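Local atomic coordinates of uncharacterized protein (Bordetella bronchiseptica, PDB entry 4XG0), a protein that probably acts as a kinase of the DUF1537 family, which serves catabolic pathways for acid sugars, with a sugar-binding N-terminal and a nucleotide-binding C-terminal domain. Residues 114-119 and 167-172; 39-44 and 108-113; 388-393 and 398-403; 325-328 and 333-336; 125-130 and 134-139. All coordinates share one frame; numbering follows the deposited sequence.

Contact 1 of 5, residues 114-119 and 167-172; sequences TLRGAF and ATDPVT
Arg116 reaches across to Asp169 through NH1, which donates to OD1 at 3.1 Å in a salt bridge with an N-H...O angle of 150°; the arginine chain bends at chi3 (-66°) as it runs out to the carboxylate. The carboxylate oxygen sits at the edge of the guanidinium, close to its plane. Seen from the aspartate the approach is less regular, because NH1 lies above the carboxylate and the two flat groups are turned 80° against each other. Lower on the same side chain, Arg116 CB meets Thr172 OG1 at 3.4 Å and Arg116 CG meets Thr172 O at 3.4 Å, the arginine crossing the threonine at about a right angle. That carbonyl oxygen is buried by the contact and has no polar partner in the model. The other oxygen of Asp169, OD2, shapes its own loop: it accepts from Val171 N at 3.2 Å, from above the plane, in an Asx turn, and from Thr172 N at 3.1 Å, through its anti lone pair, in the wider Asx motif. In the second shell, Asp112 OD2 pairs with Arg116 NE and also takes a hydrogen bond from Thr114 OG1, holding the guanidinium from its own side of the contact, just before segment 114-119. The Arg116 side chain comes within about 3 Å of a bound citrate in the sugar-binding domain, just ahead of helix 119-130.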
# COMPACT_ATOMS: atom_id res chain seq x y z
N THR A 114 13.93 -15.32 9.28
CA THR A 114 14.25 -16.34 10.27
C THR A 114 15.12 -15.86 11.43
O THR A 114 15.75 -16.69 12.11
CB THR A 114 14.83 -17.62 9.61
OG1 THR A 114 15.85 -17.28 8.66
CG2 THR A 114 13.72 -18.42 8.93
N LEU A 115 15.11 -14.56 11.69
CA LEU A 115 15.67 -13.98 12.93
C LEU A 115 17.19 -13.99 13.08
O LEU A 115 17.66 -13.67 14.16
CB LEU A 115 15.11 -14.71 14.17
CG LEU A 115 13.62 -14.99 14.15
CD1 LEU A 115 13.19 -15.68 15.45
CD2 LEU A 115 12.79 -13.72 13.93
N ARG A 116 17.94 -14.36 12.05
CA ARG A 116 19.39 -14.43 12.17
C ARG A 116 19.91 -13.01 12.28
O ARG A 116 19.50 -12.12 11.52
CB ARG A 116 20.04 -15.16 11.00
CG ARG A 116 19.71 -16.64 10.94
CD ARG A 116 20.12 -17.26 9.62
NE ARG A 116 19.33 -16.74 8.50
CZ ARG A 116 19.57 -17.00 7.21
NH1 ARG A 116 20.59 -17.78 6.86
NH2 ARG A 116 18.78 -16.48 6.27
N GLY A 117 20.79 -12.80 13.24
CA GLY A 117 21.40 -11.51 13.49
C GLY A 117 21.39 -11.13 14.96
O GLY A 117 20.93 -11.90 15.80
N ALA A 118 21.93 -9.95 15.26
CA ALA A 118 21.84 -9.34 16.58
C ALA A 118 20.47 -8.70 16.75
O ALA A 118 20.33 -7.47 16.83
CB ALA A 118 22.94 -8.30 16.76
N PHE A 119 19.46 -9.55 16.81
CA PHE A 119 18.09 -9.16 16.57
C PHE A 119 17.61 -8.08 17.53
O PHE A 119 17.16 -7.01 17.08
CB PHE A 119 17.20 -10.41 16.65
CG PHE A 119 15.91 -10.29 15.93
CD1 PHE A 119 15.85 -10.39 14.56
CD2 PHE A 119 14.73 -10.13 16.64
CE1 PHE A 119 14.62 -10.30 13.92
CE2 PHE A 119 13.52 -10.03 15.99
CZ PHE A 119 13.46 -10.12 14.66
N ALA A 167 19.08 -23.29 13.36
CA ALA A 167 19.66 -23.46 14.68
C ALA A 167 21.13 -23.83 14.53
O ALA A 167 21.89 -23.79 15.50
CB ALA A 167 18.90 -24.51 15.49
N THR A 168 21.54 -24.19 13.32
CA THR A 168 22.93 -24.53 13.05
C THR A 168 23.46 -23.83 11.79
O THR A 168 24.27 -24.38 11.05
CB THR A 168 23.12 -26.05 12.88
OG1 THR A 168 22.51 -26.48 11.65
CG2 THR A 168 22.49 -26.80 14.05
N ASP A 169 22.98 -22.61 11.55
CA ASP A 169 23.57 -21.77 10.52
C ASP A 169 25.05 -21.61 10.86
O ASP A 169 25.39 -21.33 12.01
CB ASP A 169 22.87 -20.41 10.49
CG ASP A 169 23.27 -19.57 9.28
OD1 ASP A 169 22.63 -19.71 8.22
OD2 ASP A 169 24.21 -18.76 9.39
N PRO A 170 25.93 -21.79 9.87
CA PRO A 170 27.37 -21.76 10.18
C PRO A 170 27.82 -20.43 10.77
O PRO A 170 28.72 -20.42 11.61
CB PRO A 170 28.02 -21.98 8.81
CG PRO A 170 27.00 -22.68 8.00
CD PRO A 170 25.68 -22.13 8.45
N VAL A 171 27.20 -19.33 10.35
CA VAL A 171 27.67 -18.00 10.73
C VAL A 171 26.91 -17.38 11.91
O VAL A 171 27.54 -16.76 12.77
CB VAL A 171 27.61 -17.03 9.52
CG1 VAL A 171 28.39 -15.76 9.83
CG2 VAL A 171 28.16 -17.70 8.26
N THR A 172 25.59 -17.55 11.94
CA THR A 172 24.74 -16.96 12.99
C THR A 172 23.52 -17.83 13.32
O THR A 172 22.40 -17.53 12.90
CB THR A 172 24.18 -15.57 12.58
OG1 THR A 172 23.42 -15.71 11.37
CG2 THR A 172 25.31 -14.56 12.37

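Contact 2 of 5, residues 39-44 and 108-113; sequences GDTAVQ and YKKVDS
Thr41, on helix 35-47, presses its methyl group onto Lys110 of strand 106-110, a helix-on-sheet contact in the parallel alpha/beta sheet of the sugar-binding domain. The packing is tightest here: Thr41 CG2 lies 3.2 Å from Lys110 CD and 3.4 Å from Lys110 CG, both closer than usual for carbon pairs, and 3.5 Å from Lys110 CE. The methyl thus rests against a run of the lysine's aliphatic chain, which bends at chi2 and again at chi4 as it passes. With chi1 at 60°, Thr41 turns OG1 back toward its own helix, where it bonds to the carbonyls of Ser38 and Gly37, and leaves CG2 to face the strand.

The Tyr108 side of the contact is looser. Thr41 CG2 stands 3.6 Å from Tyr108 OH, while Thr41 CB approaches the ring obliquely at 4.1 Å from CE2. The phenol hydroxyl has its polar partner in Ser239 O, and the ring also packs on Ala243 and Leu246 of helix 240-252. All three touching residues are buried, whereas Asp40, the helix residue next to Thr41, is exposed; its OD1 remains 6.6 Å from Lys110 NZ, too far for an ion pair.

Beyond the apolar stretch, the lysine ends in a polar pocket, where NZ, Asp112 OD1 and Ser113 OG all hydrogen-bond a bound citrate. The citrate, probably from the crystallisation liquor, may mark a pocket for an acidic ligand. Lys110 NZ also donates to Val111 O at 3.0 Å, from a position 63° out of the carbonyl plane.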
# COMPACT_ATOMS: atom_id res chain seq x y z
N GLY A 39 18.15 -4.87 -1.33
CA GLY A 39 17.75 -4.79 -2.73
C GLY A 39 16.35 -5.34 -2.93
O GLY A 39 15.55 -4.82 -3.71
N ASP A 40 16.03 -6.42 -2.24
CA ASP A 40 14.73 -7.01 -2.45
C ASP A 40 13.63 -6.07 -1.96
O ASP A 40 12.63 -5.86 -2.66
CB ASP A 40 14.62 -8.37 -1.77
CG ASP A 40 13.29 -9.03 -2.05
OD1 ASP A 40 12.33 -8.80 -1.27
OD2 ASP A 40 13.18 -9.76 -3.06
N THR A 41 13.83 -5.48 -0.78
CA THR A 41 12.81 -4.60 -0.19
C THR A 41 12.68 -3.33 -1.02
O THR A 41 11.58 -2.90 -1.37
CB THR A 41 13.11 -4.23 1.28
OG1 THR A 41 14.36 -3.53 1.36
CG2 THR A 41 13.15 -5.49 2.12
N ALA A 42 13.82 -2.78 -1.40
CA ALA A 42 13.79 -1.56 -2.21
C ALA A 42 13.00 -1.74 -3.51
O ALA A 42 12.27 -0.83 -3.91
CB ALA A 42 15.17 -1.10 -2.51
N VAL A 43 13.13 -2.88 -4.18
CA VAL A 43 12.39 -3.03 -5.46
C VAL A 43 10.88 -3.06 -5.22
O VAL A 43 10.09 -2.62 -6.02
CB VAL A 43 12.87 -4.24 -6.26
CG1 VAL A 43 12.06 -4.38 -7.59
CG2 VAL A 43 14.32 -4.04 -6.62
N GLN A 44 10.48 -3.54 -4.04
CA GLN A 44 9.06 -3.49 -3.71
C GLN A 44 8.52 -2.10 -3.62
O GLN A 44 7.37 -1.88 -3.98
CB GLN A 44 8.76 -4.31 -2.47
CG GLN A 44 9.03 -5.77 -2.71
CD GLN A 44 8.24 -6.32 -3.93
OE1 GLN A 44 7.05 -6.10 -4.08
NE2 GLN A 44 8.93 -7.02 -4.80
N TYR A 108 11.45 1.82 8.00
CA TYR A 108 11.21 0.37 7.93
C TYR A 108 12.54 -0.32 8.18
O TYR A 108 13.53 -0.07 7.50
CB TYR A 108 10.64 0.02 6.56
CG TYR A 108 10.59 -1.43 6.08
CD1 TYR A 108 10.53 -2.52 6.93
CD2 TYR A 108 10.58 -1.68 4.71
CE1 TYR A 108 10.45 -3.84 6.40
CE2 TYR A 108 10.52 -2.94 4.20
CZ TYR A 108 10.46 -4.02 5.06
OH TYR A 108 10.39 -5.28 4.48
N LYS A 109 12.57 -1.18 9.20
CA LYS A 109 13.76 -1.97 9.45
C LYS A 109 13.58 -3.38 8.89
O LYS A 109 12.67 -4.11 9.29
CB LYS A 109 14.08 -2.08 10.95
CG LYS A 109 15.40 -2.72 11.20
CD LYS A 109 15.76 -2.80 12.69
CE LYS A 109 17.25 -3.15 12.93
NZ LYS A 109 17.61 -4.55 12.59
N LYS A 110 14.43 -3.74 7.93
CA LYS A 110 14.34 -4.99 7.19
C LYS A 110 15.32 -6.00 7.77
O LYS A 110 16.55 -5.78 7.80
CB LYS A 110 14.61 -4.78 5.68
CG LYS A 110 15.07 -6.03 4.90
CD LYS A 110 13.94 -7.09 4.79
CE LYS A 110 14.37 -8.27 3.92
NZ LYS A 110 15.41 -9.08 4.55
N VAL A 111 14.74 -7.10 8.28
CA VAL A 111 15.48 -8.17 8.93
C VAL A 111 15.25 -9.52 8.22
O VAL A 111 14.43 -9.62 7.30
CB VAL A 111 15.08 -8.27 10.43
CG1 VAL A 111 15.47 -6.99 11.16
CG2 VAL A 111 13.61 -8.51 10.55
N ASP A 112 16.04 -10.52 8.61
CA ASP A 112 15.83 -11.90 8.19
C ASP A 112 14.47 -12.36 8.70
O ASP A 112 14.12 -12.14 9.89
CB ASP A 112 16.95 -12.78 8.80
CG ASP A 112 16.92 -14.26 8.33
OD1 ASP A 112 16.70 -14.56 7.13
OD2 ASP A 112 17.20 -15.14 9.21
N SER A 113 13.72 -13.03 7.83
CA SER A 113 12.48 -13.68 8.24
C SER A 113 12.74 -14.71 9.31
O SER A 113 11.85 -14.98 10.11
CB SER A 113 11.75 -14.36 7.08
OG SER A 113 12.53 -15.37 6.49

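Contact 3 of 5, residues 388-393 and 398-403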
# COMPACT_ATOMS: atom_id res chain seq x y z
N GLY A 388 -2.89 3.94 -15.54
CA GLY A 388 -2.05 4.96 -16.12
C GLY A 388 -2.52 6.31 -15.63
O GLY A 388 -3.27 6.40 -14.67
N THR A 389 -2.02 7.37 -16.27
CA THR A 389 -2.50 8.71 -16.02
C THR A 389 -3.00 9.36 -17.31
O THR A 389 -2.45 9.14 -18.38
CB THR A 389 -1.40 9.55 -15.42
OG1 THR A 389 -0.23 9.53 -16.24
CG2 THR A 389 -1.03 9.00 -14.03
N LEU A 390 -4.02 10.20 -17.20
CA LEU A 390 -4.54 10.89 -18.38
C LEU A 390 -3.48 11.78 -19.01
O LEU A 390 -2.73 12.50 -18.34
CB LEU A 390 -5.78 11.74 -18.10
CG LEU A 390 -7.00 10.96 -17.61
CD1 LEU A 390 -8.17 11.87 -17.27
CD2 LEU A 390 -7.40 9.92 -18.63
N THR A 391 -3.45 11.76 -20.34
CA THR A 391 -2.66 12.74 -21.06
C THR A 391 -3.56 13.66 -21.82
O THR A 391 -4.57 13.22 -22.40
CB THR A 391 -1.67 12.08 -22.02
OG1 THR A 391 -2.37 11.52 -23.13
CG2 THR A 391 -0.93 10.98 -21.32
N GLY A 392 -3.20 14.94 -21.80
CA GLY A 392 -3.99 15.96 -22.47
C GLY A 392 -5.22 16.36 -21.69
O GLY A 392 -5.63 15.71 -20.73
N GLY A 393 -5.81 17.47 -22.09
CA GLY A 393 -7.11 17.85 -21.57
C GLY A 393 -7.07 18.42 -20.18
O GLY A 393 -6.00 18.66 -19.60
N LEU A 398 -4.36 12.73 -14.06
CA LEU A 398 -5.25 11.97 -13.20
C LEU A 398 -5.05 10.49 -13.41
O LEU A 398 -5.13 10.02 -14.55
CB LEU A 398 -6.70 12.32 -13.47
CG LEU A 398 -7.74 11.72 -12.52
CD1 LEU A 398 -7.68 12.36 -11.13
CD2 LEU A 398 -9.09 11.86 -13.12
N PRO A 399 -4.85 9.74 -12.33
CA PRO A 399 -4.81 8.27 -12.50
C PRO A 399 -6.12 7.70 -13.02
O PRO A 399 -7.21 8.15 -12.64
CB PRO A 399 -4.51 7.77 -11.10
CG PRO A 399 -3.72 8.94 -10.44
CD PRO A 399 -4.53 10.14 -10.95
N VAL A 400 -5.99 6.74 -13.92
CA VAL A 400 -7.14 6.13 -14.57
C VAL A 400 -6.89 4.62 -14.75
O VAL A 400 -5.75 4.18 -14.96
CB VAL A 400 -7.43 6.78 -15.98
CG1 VAL A 400 -6.17 6.77 -16.85
CG2 VAL A 400 -8.58 6.11 -16.67
N VAL A 401 -7.97 3.86 -14.63
CA VAL A 401 -8.00 2.44 -14.89
C VAL A 401 -9.15 2.20 -15.83
O VAL A 401 -10.25 2.72 -15.64
CB VAL A 401 -8.26 1.62 -13.60
CG1 VAL A 401 -8.60 0.17 -13.90
CG2 VAL A 401 -7.08 1.71 -12.64
N THR A 402 -8.90 1.42 -16.87
CA THR A 402 -9.97 1.07 -17.77
C THR A 402 -10.11 -0.46 -17.83
O THR A 402 -9.16 -1.23 -17.56
CB THR A 402 -9.71 1.68 -19.17
OG1 THR A 402 -8.36 1.38 -19.55
CG2 THR A 402 -9.87 3.19 -19.12
N LYS A 403 -11.30 -0.91 -18.19
CA LYS A 403 -11.57 -2.34 -18.19
C LYS A 403 -12.74 -2.65 -19.09
O LYS A 403 -13.71 -1.90 -19.12
CB LYS A 403 -11.90 -2.82 -16.76
CG LYS A 403 -12.13 -4.30 -16.63
CD LYS A 403 -12.54 -4.70 -15.20
CE LYS A 403 -14.00 -4.37 -14.88
NZ LYS A 403 -14.96 -5.20 -15.71
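Gly388 opens the pairing with Val400 as an antiparallel hydrogen-bonded pair. Its N donates to Val400 O at 2.9 Å, nearly straight down the carbonyl bond, and its O accepts from Val400 N at 2.8 Å, this time with the donor 36° above the carbonyl plane. The same Gly388 oxygen also receives a CA-H...O contact from Pro399, and Val400 CG1 lies against it at 3.6 Å.

Thr389 comes next, facing Pro399 as a non-hydrogen-bonded pair. The two CA atoms are 4.2 Å apart, and Thr389 CA sends a CA-H...O contact to Leu398 O. Thr389 and Pro399 project from one face of the sheet, where both also touch Phe425, while Val400 projects from the other.

At Leu390 the backbone bonding resumes, with N donating to Leu398 O at 2.9 Å. Its side chain carries the apolar part of the contact. CG is anti to the carbonyl carbon (chi1 -62°), and the two methyls divide the work: CD1 runs alongside Leu398, 4.1 Å from its CB, whereas CD2 meets Val400 CG1 at 3.8 Å, the leucine and valine crossing at about a right angle.

The local strand axes make an angle of 108°, so within these segments the two bridged pairs, Gly388-Val400 and Thr389-Pro399, lie where the strands pass closest. Thr391 instead bonds through its backbone to Ser373 and Gly374. The arrangement is a beta hairpin of strands 385-391 and 399-403 within the mixed sheet of the nucleotide-binding domain, strand 399-403 joining its antiparallel portion to the parallel strand 354-358.

Contact 4 of 5, residues 325-328 and 333-336; sequences GRLA and DSVA
A chi1 of 53° places Ser334 OG between its own backbone N and carbonyl carbon and carries it to Leu327 N, while Leu327 holds CG anti to its carbonyl carbon (chi1 -52°), laying the isobutyl group against the start of helix 334-349. The resulting bond, Leu327 N to Ser334 OG, measures 3.0 Å with an N-H...O angle of 144°. Around it the leucine follows the serine closely: CB is 3.5 Å from Ser334 OG, and CD1 is 3.7 Å from Ser334 O. Its other methyl, CD2, turns to Val335 and meets CG2 at 3.7 Å as the two side chains cross obliquely.

The same valine methyl lies 3.4 Å from Gly325 O, so Val335 CG2 is shared between a backbone oxygen and an apolar neighbour. The backbone conformation of Gly325 calls for glycine, since a CB there would jam against the carbonyl O of the residue before. Arg326 brushes Ser334 OG with CB at 3.8 Å, but its chain leads away, and NH2 bonds to Leu330 O within the connecting loop. Leu289 and Leu292 of helix 289-292 pack on both Leu327 and Val335, completing an apolar cluster.

Ser334 OG is also hydrogen-bonded to Asp331 O. A carbonyl can only accept, so the hydroxyl accepts from Leu327 N and donates to Asp331 O, tying the loop of the nucleotide-binding domain to the start of its helix.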
# COMPACT_ATOMS: atom_id res chain seq x y z
N GLY A 325 -30.43 0.75 -21.29
CA GLY A 325 -31.21 1.45 -22.29
C GLY A 325 -30.61 2.75 -22.79
O GLY A 325 -29.38 2.94 -22.81
N ARG A 326 -31.48 3.64 -23.24
CA ARG A 326 -31.04 4.93 -23.73
C ARG A 326 -31.90 6.01 -23.10
O ARG A 326 -33.05 5.77 -22.75
CB ARG A 326 -31.16 4.99 -25.25
CG ARG A 326 -32.58 4.78 -25.75
CD ARG A 326 -32.72 5.24 -27.19
NE ARG A 326 -32.09 4.30 -28.11
CZ ARG A 326 -31.71 4.61 -29.35
NH1 ARG A 326 -31.16 3.68 -30.12
NH2 ARG A 326 -31.87 5.84 -29.81
N LEU A 327 -31.34 7.22 -22.97
CA LEU A 327 -32.11 8.34 -22.50
C LEU A 327 -33.22 8.68 -23.49
O LEU A 327 -33.02 8.61 -24.71
CB LEU A 327 -31.20 9.56 -22.33
CG LEU A 327 -29.95 9.30 -21.49
CD1 LEU A 327 -29.20 10.59 -21.32
CD2 LEU A 327 -30.33 8.71 -20.16
N ALA A 328 -34.37 9.07 -22.97
CA ALA A 328 -35.53 9.39 -23.80
C ALA A 328 -35.21 10.50 -24.78
O ALA A 328 -34.64 11.53 -24.39
CB ALA A 328 -36.70 9.79 -22.92
N ASP A 333 -26.10 5.79 -27.62
CA ASP A 333 -24.96 5.86 -26.70
C ASP A 333 -25.14 6.97 -25.65
O ASP A 333 -24.18 7.34 -24.97
CB ASP A 333 -23.65 6.09 -27.46
CG ASP A 333 -22.41 5.84 -26.59
OD1 ASP A 333 -22.35 4.76 -25.96
OD2 ASP A 333 -21.50 6.72 -26.52
N SER A 334 -26.36 7.46 -25.50
CA SER A 334 -26.65 8.63 -24.69
C SER A 334 -26.38 8.40 -23.21
O SER A 334 -25.93 9.32 -22.51
CB SER A 334 -28.10 9.11 -24.91
OG SER A 334 -29.03 8.07 -24.71
N VAL A 335 -26.61 7.19 -22.73
CA VAL A 335 -26.42 6.90 -21.31
C VAL A 335 -24.94 6.98 -20.92
O VAL A 335 -24.59 7.65 -19.95
CB VAL A 335 -27.00 5.51 -20.89
CG1 VAL A 335 -26.40 5.06 -19.55
CG2 VAL A 335 -28.52 5.58 -20.79
N ALA A 336 -24.08 6.34 -21.70
CA ALA A 336 -22.64 6.35 -21.42
C ALA A 336 -22.08 7.77 -21.64
O ALA A 336 -21.25 8.26 -20.87
CB ALA A 336 -21.96 5.37 -22.30

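Contact 5 of 5, residues 125-130 and 134-139; sequences AARLAW and AIAVVC
Arg127 and Trp130 lie one turn apart on helix 119-130 and meet the methyl of Ala134 from different directions. Both side chains leave the helix with CG anti to the backbone N (chi1 -175° and -177°), the arginine passing over the alanine and the tryptophan presenting its rim.

For Arg127 the contact is made by the aliphatic stem. CG lies 3.6 Å from Ala134 CB, and CD continues to the strand backbone, 3.5 Å from Ala134 O and 3.6 Å from Ala136 N. It also comes within 3.9 Å of Ala136 CB. The chain is extended through chi2 and then bends at chi3 (44°), so its methylenes do the touching; the guanidinium stands oblique to Ala134 O, and its NH2 has a weak, long ion pair with Asp124.

For Trp130 the indole meets Ala134 edge-on: CD1 is 3.8 Å from Ala134 CB, with the methyl close to the ring plane. The ring nitrogen NE1 is held by Gln232 O, which helps fix the rotation of the indole. Ala134 CB also touches Arg127 O at 3.4 Å, so this one methyl is enclosed by the helix backbone, the arginine stem and the indole rim.

The contact is the helix-to-strand half of a beta-alpha-beta crossover, strand 106-110 to helix 119-130 to strand 135-139, closed by a three-residue turn. Strand 135-139 is an interior strand of the parallel sheet, bonded through its backbone to 209-212 and to 234-238, which lies between it and 106-110. Trp130 additionally packs on Val235 of strand 234-238, and the side of the helix marked by Ala126 and Ala129 rests on Val96 of helix 85-101.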
# COMPACT_ATOMS: atom_id res chain seq x y z
N ALA A 125 18.34 -0.26 19.30
CA ALA A 125 19.15 0.86 18.85
C ALA A 125 18.38 1.67 17.81
O ALA A 125 18.42 2.89 17.81
CB ALA A 125 20.46 0.37 18.28
N ALA A 126 17.66 0.99 16.94
CA ALA A 126 16.94 1.68 15.87
C ALA A 126 15.78 2.48 16.46
O ALA A 126 15.57 3.63 16.11
CB ALA A 126 16.44 0.69 14.84
N ARG A 127 15.03 1.87 17.36
CA ARG A 127 13.82 2.51 17.87
C ARG A 127 14.15 3.73 18.71
O ARG A 127 13.45 4.75 18.68
CB ARG A 127 13.05 1.51 18.72
CG ARG A 127 11.75 2.07 19.19
CD ARG A 127 11.07 1.13 20.14
NE ARG A 127 12.02 0.58 21.10
CZ ARG A 127 12.57 1.30 22.07
NH1 ARG A 127 12.29 2.59 22.18
NH2 ARG A 127 13.42 0.72 22.92
N LEU A 128 15.20 3.62 19.50
CA LEU A 128 15.62 4.72 20.35
C LEU A 128 16.11 5.89 19.49
O LEU A 128 15.86 7.06 19.80
CB LEU A 128 16.73 4.27 21.29
CG LEU A 128 16.28 3.34 22.41
CD1 LEU A 128 17.49 2.89 23.22
CD2 LEU A 128 15.26 4.03 23.30
N ALA A 129 16.81 5.56 18.41
CA ALA A 129 17.37 6.58 17.54
C ALA A 129 16.27 7.28 16.76
O ALA A 129 16.42 8.44 16.36
CB ALA A 129 18.39 5.97 16.59
N TRP A 130 15.16 6.56 16.54
CA TRP A 130 14.05 7.09 15.75
C TRP A 130 13.22 8.07 16.58
O TRP A 130 12.89 9.16 16.12
CB TRP A 130 13.17 5.96 15.19
CG TRP A 130 12.04 6.44 14.31
CD1 TRP A 130 10.71 6.40 14.60
CD2 TRP A 130 12.15 7.03 13.00
NE1 TRP A 130 9.98 6.93 13.55
CE2 TRP A 130 10.84 7.32 12.56
CE3 TRP A 130 13.23 7.35 12.17
CZ2 TRP A 130 10.58 7.89 11.30
CZ3 TRP A 130 12.97 7.91 10.93
CH2 TRP A 130 11.66 8.20 10.52
N ALA A 134 8.76 6.16 19.92
CA ALA A 134 8.74 5.19 18.81
C ALA A 134 8.24 3.83 19.29
O ALA A 134 8.46 3.43 20.46
CB ALA A 134 10.11 5.08 18.16
N ILE A 135 7.51 3.14 18.43
CA ILE A 135 7.07 1.78 18.73
C ILE A 135 7.71 0.88 17.69
O ILE A 135 7.58 1.13 16.48
CB ILE A 135 5.53 1.63 18.66
CG1 ILE A 135 4.85 2.59 19.63
CG2 ILE A 135 5.11 0.17 18.90
CD1 ILE A 135 3.34 2.56 19.56
N ALA A 136 8.40 -0.17 18.12
CA ALA A 136 8.93 -1.14 17.17
C ALA A 136 7.86 -2.18 17.04
O ALA A 136 7.51 -2.83 18.03
CB ALA A 136 10.24 -1.77 17.68
N VAL A 137 7.33 -2.34 15.83
CA VAL A 137 6.24 -3.25 15.54
C VAL A 137 6.84 -4.40 14.76
O VAL A 137 7.12 -4.29 13.56
CB VAL A 137 5.13 -2.56 14.76
CG1 VAL A 137 3.94 -3.52 14.59
CG2 VAL A 137 4.73 -1.25 15.48
N VAL A 138 7.02 -5.51 15.44
CA VAL A 138 7.90 -6.56 14.95
C VAL A 138 7.09 -7.72 14.40
O VAL A 138 6.30 -8.37 15.12
CB VAL A 138 8.79 -7.07 16.08
CG1 VAL A 138 9.72 -8.11 15.55
CG2 VAL A 138 9.60 -5.93 16.67
N CYS A 139 7.28 -7.99 13.12
CA CYS A 139 6.62 -9.13 12.49
C CYS A 139 7.42 -9.60 11.25
O CYS A 139 7.21 -9.12 10.13
CB CYS A 139 5.22 -8.75 12.07
SG CYS A 139 4.37 -10.07 11.15

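Contacts 2, 1 and 5 share the sugar-binding domain, and contacts 4 and 3 the nucleotide-binding domain on the opposite side of the chain's centre. In the first group, centres lie 16 to 20 Å apart and neighbours touch: Phe119 CE1 is 3.9 Å from Val111 CG2, joining contacts 1 and 2, and Lys109 CD is 4.2 Å from Ala126 CB, joining contacts 2 and 5. Strands 106-110 and 135-139 belong to the same parallel sheet, with helix 119-130 between them in the chain, and contact 5 is nested inside the loop closed by contact 1. Centres of contacts 3 and 4 are about 24 Å apart, those of contacts 1 and 4 about 66 Å, as expected of two separate domains.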